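Local coordinates for protein amino Transferase (Eubacterium rectale, PDB 3ELE) that probably transfers amino groups between amino acids and keto acids with pyridoxal-5'-phosphate as cofactor, at residues N101-M106 and A274-A279; C115-T120 and G280-Y285; E255-V260 and V286-L291. All blocks are in the same frame, centred on the assembly; numbering follows the deposited sequence.

Contact 1: N101-M106 and A274-A279; sequences NLYMTM and AAVCGA
Tyr103 of strand 102-105 carries the contact by itself on its side, laying its ring against Val276 and Cys277 of helix 269-282. The apolar part comes first. With CG anti to the backbone N (chi1 -178°), the ring extends from the strand to the helix, and one of its faces receives the CG1 methyl of Val276, whose distance to Tyr103 CG is 3.9 Å. The two side chains run past each other in opposite directions; the methyl lies nearest CG, with CB next, at the root of the ring.

Sulfur contact makes the second kind. Cys277 SG lies 3.7 Å from Tyr103 CE2, and its line to the ring centroid stands 72° off the ring normal, an oblique sulfur-aromatic approach. Cys277 CA comes equally near the same CE2 carbon.

Polar linkage is indirect. A water in the ring plane lies 2.6 Å from Tyr103 OH and donates to Cys277 O at 2.5 Å, bridging the phenol to a helix carbonyl. A leucine in place of Tyr103 would probably leave this water without its phenolic partner and open a gap beside Cys277.

Around the pair, strand 102-105 is the edge strand of the seven-stranded sheet within this chain, paired with strand 258-261, while Ile114 of helix 108-119 touches both Tyr103 and Val276, and Gly12 of the second subunit packs on Cys277.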
loop_
_atom_site.group_PDB
_atom_site.type_symbol
_atom_site.label_atom_id
_atom_site.label_comp_id
_atom_site.label_asym_id
_atom_site.label_seq_id
_atom_site.Cartn_x
_atom_site.Cartn_y
_atom_site.Cartn_z
ATOM N N ASN A 101 3.471 4.282 19.780
ATOM C CA ASN A 101 2.750 5.440 19.273
ATOM C C ASN A 101 2.854 5.509 17.725
ATOM O O ASN A 101 2.162 6.326 17.120
ATOM C CB ASN A 101 3.297 6.750 19.902
ATOM C CG ASN A 101 2.896 6.930 21.359
ATOM O OD1 ASN A 101 3.740 6.951 22.242
ATOM N ND2 ASN A 101 1.612 7.061 21.609
ATOM N N LEU A 102 3.688 4.658 17.101
ATOM C CA LEU A 102 3.938 4.686 15.644
ATOM C C LEU A 102 3.329 3.507 14.910
ATOM O O LEU A 102 3.208 2.417 15.485
ATOM C CB LEU A 102 5.446 4.719 15.351
ATOM C CG LEU A 102 6.247 6.021 15.499
ATOM C CD1 LEU A 102 5.690 7.069 14.527
ATOM C CD2 LEU A 102 6.272 6.550 16.914
ATOM N N TYR A 103 2.918 3.749 13.659
ATOM C CA TYR A 103 2.443 2.697 12.738
ATOM C C TYR A 103 3.149 2.975 11.416
ATOM O O TYR A 103 2.906 4.020 10.824
ATOM C CB TYR A 103 0.917 2.738 12.598
ATOM C CG TYR A 103 0.333 1.667 11.706
ATOM C CD1 TYR A 103 0.287 1.833 10.331
ATOM C CD2 TYR A 103 -0.187 0.497 12.228
ATOM C CE1 TYR A 103 -0.239 0.865 9.492
ATOM C CE2 TYR A 103 -0.709 -0.479 11.398
ATOM C CZ TYR A 103 -0.742 -0.288 10.027
ATOM O OH TYR A 103 -1.263 -1.238 9.170
HETATM N N MSE A 104 4.011 2.063 10.963
HETATM C CA MSE A 104 4.795 2.273 9.743
HETATM C C MSE A 104 3.922 2.035 8.508
HETATM O O MSE A 104 3.235 1.020 8.422
HETATM C CB MSE A 104 6.043 1.385 9.697
HETATM C CG MSE A 104 6.967 1.515 10.932
HETATM SE SE MSE A 104 7.463 3.320 11.381
HETATM C CE MSE A 104 8.506 3.731 9.805
ATOM N N THR A 105 3.978 2.981 7.574
ATOM C CA THR A 105 3.138 2.980 6.378
ATOM C C THR A 105 3.969 3.058 5.102
ATOM O O THR A 105 5.175 3.281 5.140
ATOM C CB THR A 105 2.139 4.164 6.393
ATOM O OG1 THR A 105 2.867 5.401 6.343
ATOM C CG2 THR A 105 1.217 4.126 7.623
HETATM N N MSE A 106 3.280 2.897 3.980
HETATM C CA MSE A 106 3.855 2.941 2.653
HETATM C C MSE A 106 3.684 4.325 2.037
HETATM O O MSE A 106 3.079 4.476 0.970
HETATM C CB MSE A 106 3.224 1.827 1.817
HETATM C CG MSE A 106 3.527 0.446 2.467
HETATM SE SE MSE A 106 3.061 -1.011 1.371
HETATM C CE MSE A 106 1.227 -0.783 1.503
ATOM N N ALA A 274 -6.049 0.917 17.395
ATOM C CA ALA A 274 -6.684 -0.298 16.871
ATOM C C ALA A 274 -7.328 0.008 15.518
ATOM O O ALA A 274 -7.083 -0.732 14.565
ATOM C CB ALA A 274 -7.720 -0.871 17.872
ATOM N N ALA A 275 -8.066 1.127 15.410
ATOM C CA ALA A 275 -8.732 1.526 14.139
ATOM C C ALA A 275 -7.717 1.852 13.020
ATOM O O ALA A 275 -7.965 1.591 11.850
ATOM C CB ALA A 275 -9.674 2.686 14.363
ATOM N N VAL A 276 -6.587 2.436 13.403
ATOM C CA VAL A 276 -5.468 2.689 12.484
ATOM C C VAL A 276 -4.965 1.349 11.928
ATOM O O VAL A 276 -4.985 1.173 10.720
ATOM C CB VAL A 276 -4.382 3.550 13.150
ATOM C CG1 VAL A 276 -3.060 3.594 12.305
ATOM C CG2 VAL A 276 -4.951 4.969 13.389
ATOM N N CYS A 277 -4.590 0.398 12.794
ATOM C CA CYS A 277 -4.221 -0.980 12.360
ATOM C C CYS A 277 -5.285 -1.659 11.478
ATOM O O CYS A 277 -4.955 -2.228 10.430
ATOM C CB CYS A 277 -3.921 -1.884 13.557
ATOM S SG CYS A 277 -2.503 -1.336 14.532
ATOM N N GLY A 278 -6.545 -1.585 11.894
ATOM C CA GLY A 278 -7.652 -2.126 11.115
ATOM C C GLY A 278 -7.831 -1.485 9.741
ATOM O O GLY A 278 -8.114 -2.180 8.779
ATOM N N ALA A 279 -7.665 -0.163 9.670
ATOM C CA ALA A 279 -7.750 0.578 8.416
ATOM C C ALA A 279 -6.621 0.146 7.472
ATOM O O ALA A 279 -6.872 -0.107 6.291
ATOM C CB ALA A 279 -7.723 2.092 8.671
HETATM O O HOH W 1 -2.613 -3.195 10.168
#

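Contact 2: C115-T120 and G280-Y285; sequences CFRALT and GRALGY
Arg117, near the C-terminal end of helix 108-119, reaches across to Ala282 and Leu283, where helix 269-282 ends in a Schellman motif. The geometric evidence for that motif is the positive phi of Gly284 (85°) together with two backbone bonds back into the last turn, Tyr285 N to Gly280 O at 3.0 Å and Gly284 N to Arg281 O at 3.1 Å.

The arginine's CB points toward this helix end. Its CG stands anti to the backbone N (chi1 -172°), and both CB and CG lie against the CB methyl of Ala279, one turn earlier on helix 269-282. A bend at chi2 (53°) then carries the chain on through CD and NE. Touching of the helix end begins at the guanidinium carbon, Arg117 CZ lying 4.2 Å from Ala282 CB. That methyl sits over one face of the guanidinium and comes nearest to NH2. The other terminal nitrogen, Arg117 NH1, meets Leu283 CD2 at 3.8 Å in an oblique approach, the leucine and arginine side chains passing in opposite directions. NH1 also donates to a water, which in turn donates to Ala282 O, so the guanidinium is tied to a carbonyl of the helix's last turn although its direct contacts there are with methyl groups.

Farther out, Met8 of the second subunit packs on both Arg117 and Ala282, placing this helix-to-helix junction beside the dimer interface. The bridging water lies 2.9 Å from Arg117 NH1 and 2.6 Å from Ala282 O.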
loop_
_atom_site.group_PDB
_atom_site.type_symbol
_atom_site.label_atom_id
_atom_site.label_comp_id
_atom_site.label_asym_id
_atom_site.label_seq_id
_atom_site.Cartn_x
_atom_site.Cartn_y
_atom_site.Cartn_z
ATOM N N CYS A 115 -5.928 7.232 8.103
ATOM C CA CYS A 115 -6.603 8.193 9.012
ATOM C C CYS A 115 -8.078 8.437 8.666
ATOM O O CYS A 115 -8.927 8.385 9.549
ATOM C CB CYS A 115 -5.852 9.525 9.106
ATOM S SG CYS A 115 -4.262 9.401 9.972
ATOM N N PHE A 116 -8.376 8.682 7.394
ATOM C CA PHE A 116 -9.769 8.920 6.982
ATOM C C PHE A 116 -10.594 7.639 7.093
ATOM O O PHE A 116 -11.749 7.674 7.565
ATOM C CB PHE A 116 -9.871 9.507 5.582
ATOM C CG PHE A 116 -9.089 10.784 5.386
ATOM C CD1 PHE A 116 -9.282 11.880 6.229
ATOM C CD2 PHE A 116 -8.197 10.911 4.312
ATOM C CE1 PHE A 116 -8.560 13.084 6.027
ATOM C CE2 PHE A 116 -7.487 12.095 4.097
ATOM C CZ PHE A 116 -7.663 13.185 4.954
ATOM N N ARG A 117 -9.988 6.510 6.707
ATOM C CA ARG A 117 -10.632 5.195 6.822
ATOM C C ARG A 117 -10.941 4.832 8.288
ATOM O O ARG A 117 -12.034 4.369 8.598
ATOM C CB ARG A 117 -9.765 4.123 6.158
ATOM C CG ARG A 117 -10.384 2.738 6.018
ATOM C CD ARG A 117 -11.751 2.762 5.341
ATOM N NE ARG A 117 -12.239 1.418 5.018
ATOM C CZ ARG A 117 -12.035 0.750 3.876
ATOM N NH1 ARG A 117 -11.369 1.282 2.867
ATOM N NH2 ARG A 117 -12.548 -0.467 3.732
ATOM N N ALA A 118 -9.979 5.071 9.182
ATOM C CA ALA A 118 -10.160 4.815 10.623
ATOM C C ALA A 118 -11.188 5.744 11.267
ATOM O O ALA A 118 -11.939 5.337 12.126
ATOM C CB ALA A 118 -8.809 4.930 11.378
ATOM N N LEU A 119 -11.204 6.998 10.839
ATOM C CA LEU A 119 -12.114 7.992 11.411
ATOM C C LEU A 119 -13.511 8.083 10.785
ATOM O O LEU A 119 -14.374 8.611 11.441
ATOM C CB LEU A 119 -11.434 9.373 11.419
ATOM C CG LEU A 119 -10.250 9.489 12.388
ATOM C CD1 LEU A 119 -9.605 10.819 12.213
ATOM C CD2 LEU A 119 -10.722 9.314 13.855
ATOM N N THR A 120 -13.751 7.557 9.571
ATOM C CA THR A 120 -15.094 7.659 8.921
ATOM C C THR A 120 -16.109 6.560 9.366
ATOM O O THR A 120 -15.942 5.361 9.076
ATOM C CB THR A 120 -14.971 7.695 7.386
ATOM O OG1 THR A 120 -14.057 8.738 7.012
ATOM C CG2 THR A 120 -16.341 7.936 6.698
ATOM N N GLY A 280 -5.408 0.004 8.018
ATOM C CA GLY A 280 -4.249 -0.455 7.256
ATOM C C GLY A 280 -4.530 -1.817 6.675
ATOM O O GLY A 280 -4.359 -2.030 5.476
ATOM N N ARG A 281 -5.032 -2.715 7.521
ATOM C CA ARG A 281 -5.430 -4.066 7.094
ATOM C C ARG A 281 -6.506 -4.053 5.983
ATOM O O ARG A 281 -6.349 -4.736 4.951
ATOM C CB ARG A 281 -5.912 -4.850 8.304
ATOM C CG ARG A 281 -6.118 -6.315 8.063
ATOM C CD ARG A 281 -6.514 -6.971 9.354
ATOM N NE ARG A 281 -6.985 -8.330 9.147
ATOM C CZ ARG A 281 -7.435 -9.143 10.101
ATOM N NH1 ARG A 281 -7.568 -8.747 11.347
ATOM N NH2 ARG A 281 -7.824 -10.364 9.775
ATOM N N ALA A 282 -7.563 -3.246 6.185
ATOM C CA ALA A 282 -8.683 -3.105 5.216
ATOM C C ALA A 282 -8.275 -2.565 3.834
ATOM O O ALA A 282 -8.918 -2.879 2.823
ATOM C CB ALA A 282 -9.754 -2.201 5.786
ATOM N N LEU A 283 -7.226 -1.741 3.818
ATOM C CA LEU A 283 -6.691 -1.122 2.592
ATOM C C LEU A 283 -5.720 -2.025 1.844
ATOM O O LEU A 283 -5.180 -1.608 0.832
ATOM C CB LEU A 283 -6.026 0.222 2.934
ATOM C CG LEU A 283 -6.995 1.339 3.367
ATOM C CD1 LEU A 283 -6.263 2.417 4.150
ATOM C CD2 LEU A 283 -7.690 1.952 2.161
ATOM N N GLY A 284 -5.501 -3.242 2.337
ATOM C CA GLY A 284 -4.617 -4.219 1.723
ATOM C C GLY A 284 -3.157 -4.090 2.110
ATOM O O GLY A 284 -2.317 -4.649 1.417
ATOM N N TYR A 285 -2.854 -3.372 3.198
ATOM C CA TYR A 285 -1.466 -3.164 3.634
ATOM C C TYR A 285 -1.101 -4.292 4.581
ATOM O O TYR A 285 -1.904 -4.640 5.443
ATOM C CB TYR A 285 -1.250 -1.819 4.353
ATOM C CG TYR A 285 -1.774 -0.570 3.685
ATOM C CD1 TYR A 285 -1.798 -0.430 2.302
ATOM C CD2 TYR A 285 -2.164 0.536 4.449
ATOM C CE1 TYR A 285 -2.252 0.771 1.695
ATOM C CE2 TYR A 285 -2.613 1.734 3.831
ATOM C CZ TYR A 285 -2.649 1.820 2.441
ATOM O OH TYR A 285 -3.058 2.936 1.748
HETATM O O HOH W 2 -10.220 -0.981 1.556
#

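Contact 3: E255-V260 and V286-L291. With PLP (pyridoxal-5'-phosphate), chain E.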
loop_
_atom_site.group_PDB
_atom_site.type_symbol
_atom_site.label_atom_id
_atom_site.label_comp_id
_atom_site.label_asym_id
_atom_site.label_seq_id
_atom_site.Cartn_x
_atom_site.Cartn_y
_atom_site.Cartn_z
ATOM N N GLU A 255 10.024 4.924 -2.952
ATOM C CA GLU A 255 10.264 3.816 -1.996
ATOM C C GLU A 255 9.115 3.494 -1.016
ATOM O O GLU A 255 9.058 2.387 -0.472
ATOM C CB GLU A 255 11.613 4.001 -1.288
ATOM C CG GLU A 255 12.825 4.241 -2.238
ATOM C CD GLU A 255 13.029 3.188 -3.333
ATOM O OE1 GLU A 255 12.257 2.207 -3.440
ATOM O OE2 GLU A 255 14.000 3.328 -4.116
ATOM N N ARG A 256 8.197 4.441 -0.823
ATOM C CA ARG A 256 6.954 4.235 -0.058
ATOM C C ARG A 256 7.218 3.880 1.407
ATOM O O ARG A 256 7.056 2.736 1.825
ATOM C CB ARG A 256 6.047 3.167 -0.749
ATOM C CG ARG A 256 5.947 3.247 -2.279
ATOM C CD ARG A 256 5.694 4.651 -2.777
ATOM N NE ARG A 256 4.447 5.206 -2.279
ATOM C CZ ARG A 256 4.215 6.462 -1.896
ATOM N NH1 ARG A 256 5.168 7.369 -1.806
ATOM N NH2 ARG A 256 2.989 6.785 -1.495
ATOM N N ILE A 257 7.681 4.860 2.170
ATOM C CA ILE A 257 7.946 4.662 3.602
ATOM C C ILE A 257 7.571 5.906 4.407
ATOM O O ILE A 257 8.045 7.013 4.149
ATOM C CB ILE A 257 9.416 4.190 3.835
ATOM C CG1 ILE A 257 9.697 3.909 5.325
ATOM C CG2 ILE A 257 10.433 5.186 3.210
ATOM C CD1 ILE A 257 8.844 2.846 5.959
ATOM N N GLY A 258 6.679 5.717 5.368
ATOM C CA GLY A 258 6.280 6.791 6.234
ATOM C C GLY A 258 5.640 6.249 7.482
ATOM O O GLY A 258 5.876 5.099 7.854
ATOM N N TYR A 259 4.813 7.065 8.114
ATOM C CA TYR A 259 4.133 6.622 9.320
ATOM C C TYR A 259 2.923 7.449 9.665
ATOM O O TYR A 259 2.695 8.518 9.079
ATOM C CB TYR A 259 5.092 6.594 10.534
ATOM C CG TYR A 259 5.723 7.925 10.949
ATOM C CD1 TYR A 259 4.983 8.902 11.650
ATOM C CD2 TYR A 259 7.075 8.192 10.694
ATOM C CE1 TYR A 259 5.557 10.113 12.053
ATOM C CE2 TYR A 259 7.666 9.407 11.116
ATOM C CZ TYR A 259 6.894 10.353 11.794
ATOM O OH TYR A 259 7.444 11.548 12.201
ATOM N N VAL A 260 2.147 6.886 10.593
ATOM C CA VAL A 260 1.042 7.533 11.272
ATOM C C VAL A 260 1.469 7.517 12.755
ATOM O O VAL A 260 1.812 6.458 13.309
ATOM C CB VAL A 260 -0.307 6.822 11.108
ATOM C CG1 VAL A 260 -1.368 7.497 12.001
ATOM C CG2 VAL A 260 -0.758 6.853 9.630
ATOM N N VAL A 286 0.086 -4.877 4.400
ATOM C CA VAL A 286 0.564 -5.969 5.276
ATOM C C VAL A 286 1.680 -5.425 6.177
ATOM O O VAL A 286 1.679 -5.673 7.388
ATOM C CB VAL A 286 0.968 -7.196 4.473
ATOM C CG1 VAL A 286 1.554 -8.286 5.371
ATOM C CG2 VAL A 286 -0.235 -7.708 3.707
ATOM N N CYS A 287 2.625 -4.707 5.580
ATOM C CA CYS A 287 3.648 -3.973 6.322
ATOM C C CYS A 287 4.402 -3.034 5.382
ATOM O O CYS A 287 4.386 -3.253 4.170
ATOM C CB CYS A 287 4.658 -4.918 6.986
ATOM S SG CYS A 287 5.714 -5.909 5.890
ATOM N N ALA A 288 5.071 -2.018 5.944
ATOM C CA ALA A 288 5.923 -1.117 5.165
ATOM C C ALA A 288 7.102 -1.926 4.660
ATOM O O ALA A 288 7.446 -2.937 5.293
ATOM C CB ALA A 288 6.411 0.053 6.009
ATOM N N PRO A 289 7.731 -1.508 3.528
ATOM C CA PRO A 289 8.848 -2.291 3.016
ATOM C C PRO A 289 9.980 -2.491 4.051
ATOM O O PRO A 289 10.560 -1.522 4.566
ATOM C CB PRO A 289 9.300 -1.502 1.791
ATOM C CG PRO A 289 8.100 -0.763 1.367
ATOM C CD PRO A 289 7.470 -0.351 2.649
ATOM N N SER A 290 10.247 -3.760 4.331
ATOM C CA SER A 290 11.178 -4.193 5.374
ATOM C C SER A 290 12.593 -3.605 5.225
ATOM O O SER A 290 13.173 -3.157 6.206
ATOM C CB SER A 290 11.214 -5.722 5.414
ATOM O OG SER A 290 11.936 -6.192 6.531
ATOM N N LEU A 291 13.116 -3.586 3.997
ATOM C CA LEU A 291 14.462 -3.028 3.711
ATOM C C LEU A 291 14.530 -1.568 4.169
ATOM O O LEU A 291 15.494 -1.165 4.841
ATOM C CB LEU A 291 14.816 -3.147 2.212
ATOM C CG LEU A 291 16.053 -2.412 1.683
ATOM C CD1 LEU A 291 17.251 -2.921 2.422
ATOM C CD2 LEU A 291 16.217 -2.590 0.179
HETATM N N1 PLP E . 0.915 15.473 1.052
HETATM C C2 PLP E . 1.314 16.560 0.272
HETATM C C2A PLP E . 0.875 17.936 0.658
HETATM C C3 PLP E . 2.147 16.364 -0.849
HETATM O O3 PLP E . 2.560 17.430 -1.611
HETATM C C4 PLP E . 2.551 15.059 -1.217
HETATM C C4A PLP E . 3.046 14.892 -2.642
HETATM O O4A PLP E . 2.242 14.695 -3.554
HETATM C C5 PLP E . 2.130 13.965 -0.401
HETATM C C6 PLP E . 1.307 14.185 0.731
HETATM C C5A PLP E . 2.476 12.525 -0.718
HETATM O O4P PLP E . 3.649 12.083 -0.109
HETATM P P PLP E . 4.025 10.524 -0.270
HETATM O O1P PLP E . 4.710 10.037 0.975
HETATM O O2P PLP E . 5.015 10.373 -1.388
HETATM O O3P PLP E . 2.823 9.680 -0.545
#
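Ile257 and Pro289 bring the two segments together, the isoleucine touching Ala288 while the proline ring packs against the carbonyl oxygens of Glu255 and Arg256. Ile257 CG1 is anti to the backbone N (chi1 -177°), and from there the chain carries Ile257 CD1 to within 3.7 Å of Ala288 CB, a methyl-to-methyl contact. Next along the chain, Pro289 CD lies 3.2 Å from Arg256 O, and Pro289 CG is 3.8 Å from Glu255 O. The proline thus presents the carbons of its ring to two successive carbonyl oxygens, with Pro289 itself at the N-cap position of helix 290-296.

The side chain of Arg256 leads away from this packing, bent at chi2 and chi3, and spends its polar end on the cofactor. Its guanidinium meets the phosphate edge-on, the phosphorus lying in its plane. Arg256 NH1 donates to PLP O2P at 3.0 Å with an N-H...O angle of 160°, and Arg256 NH2 donates to PLP O3P at 3.1 Å with an angle of 167°. Two nearly straight bonds to separate oxygens fix the rotation of the guanidinium and probably offset the negative charge of the phosphate.

In the next shell, Pro253 O accepts a bond from Arg256 NH1 and probably helps to orient the group. Met104 of the neighbouring strand touches both Ile257 and Ala288. Glu255 turns to the other subunit, bonding His70 and the backbone N of Leu291 there.

Ser245, Ser247 and Ala108 of the same chain, and Tyr72 of the second subunit, also hydrogen-bond the cofactor, and with the guanidinium of Arg256 probably make up the phosphate-binding end of a PLP site built at the dimer interface, as in fold-type I aminotransferases.

How the contacts relate
All three are buried contacts close to the second subunit, contact 3 wholly buried, contacts 1 and 2 each including a partly exposed residue (Cys277, Arg117). Contacts 1 and 2 share helix 269-282 and meet directly, Tyr103 OH lying 3.6 Å from Gly280 CA; contact 3 joins contact 1 through the sheet, where strands 102-105 and 258-261 are antiparallel neighbours. Chemistry follows place: contact 1 sets an aromatic ring from the edge strand on a helix, contact 2 a guanidinium against two methyl groups at a helix end, one of them over its face, both bridged by water. In contact 3 the arginine serves the phosphate, while a methyl contact and a proline ring against carbonyl oxygens join its segments.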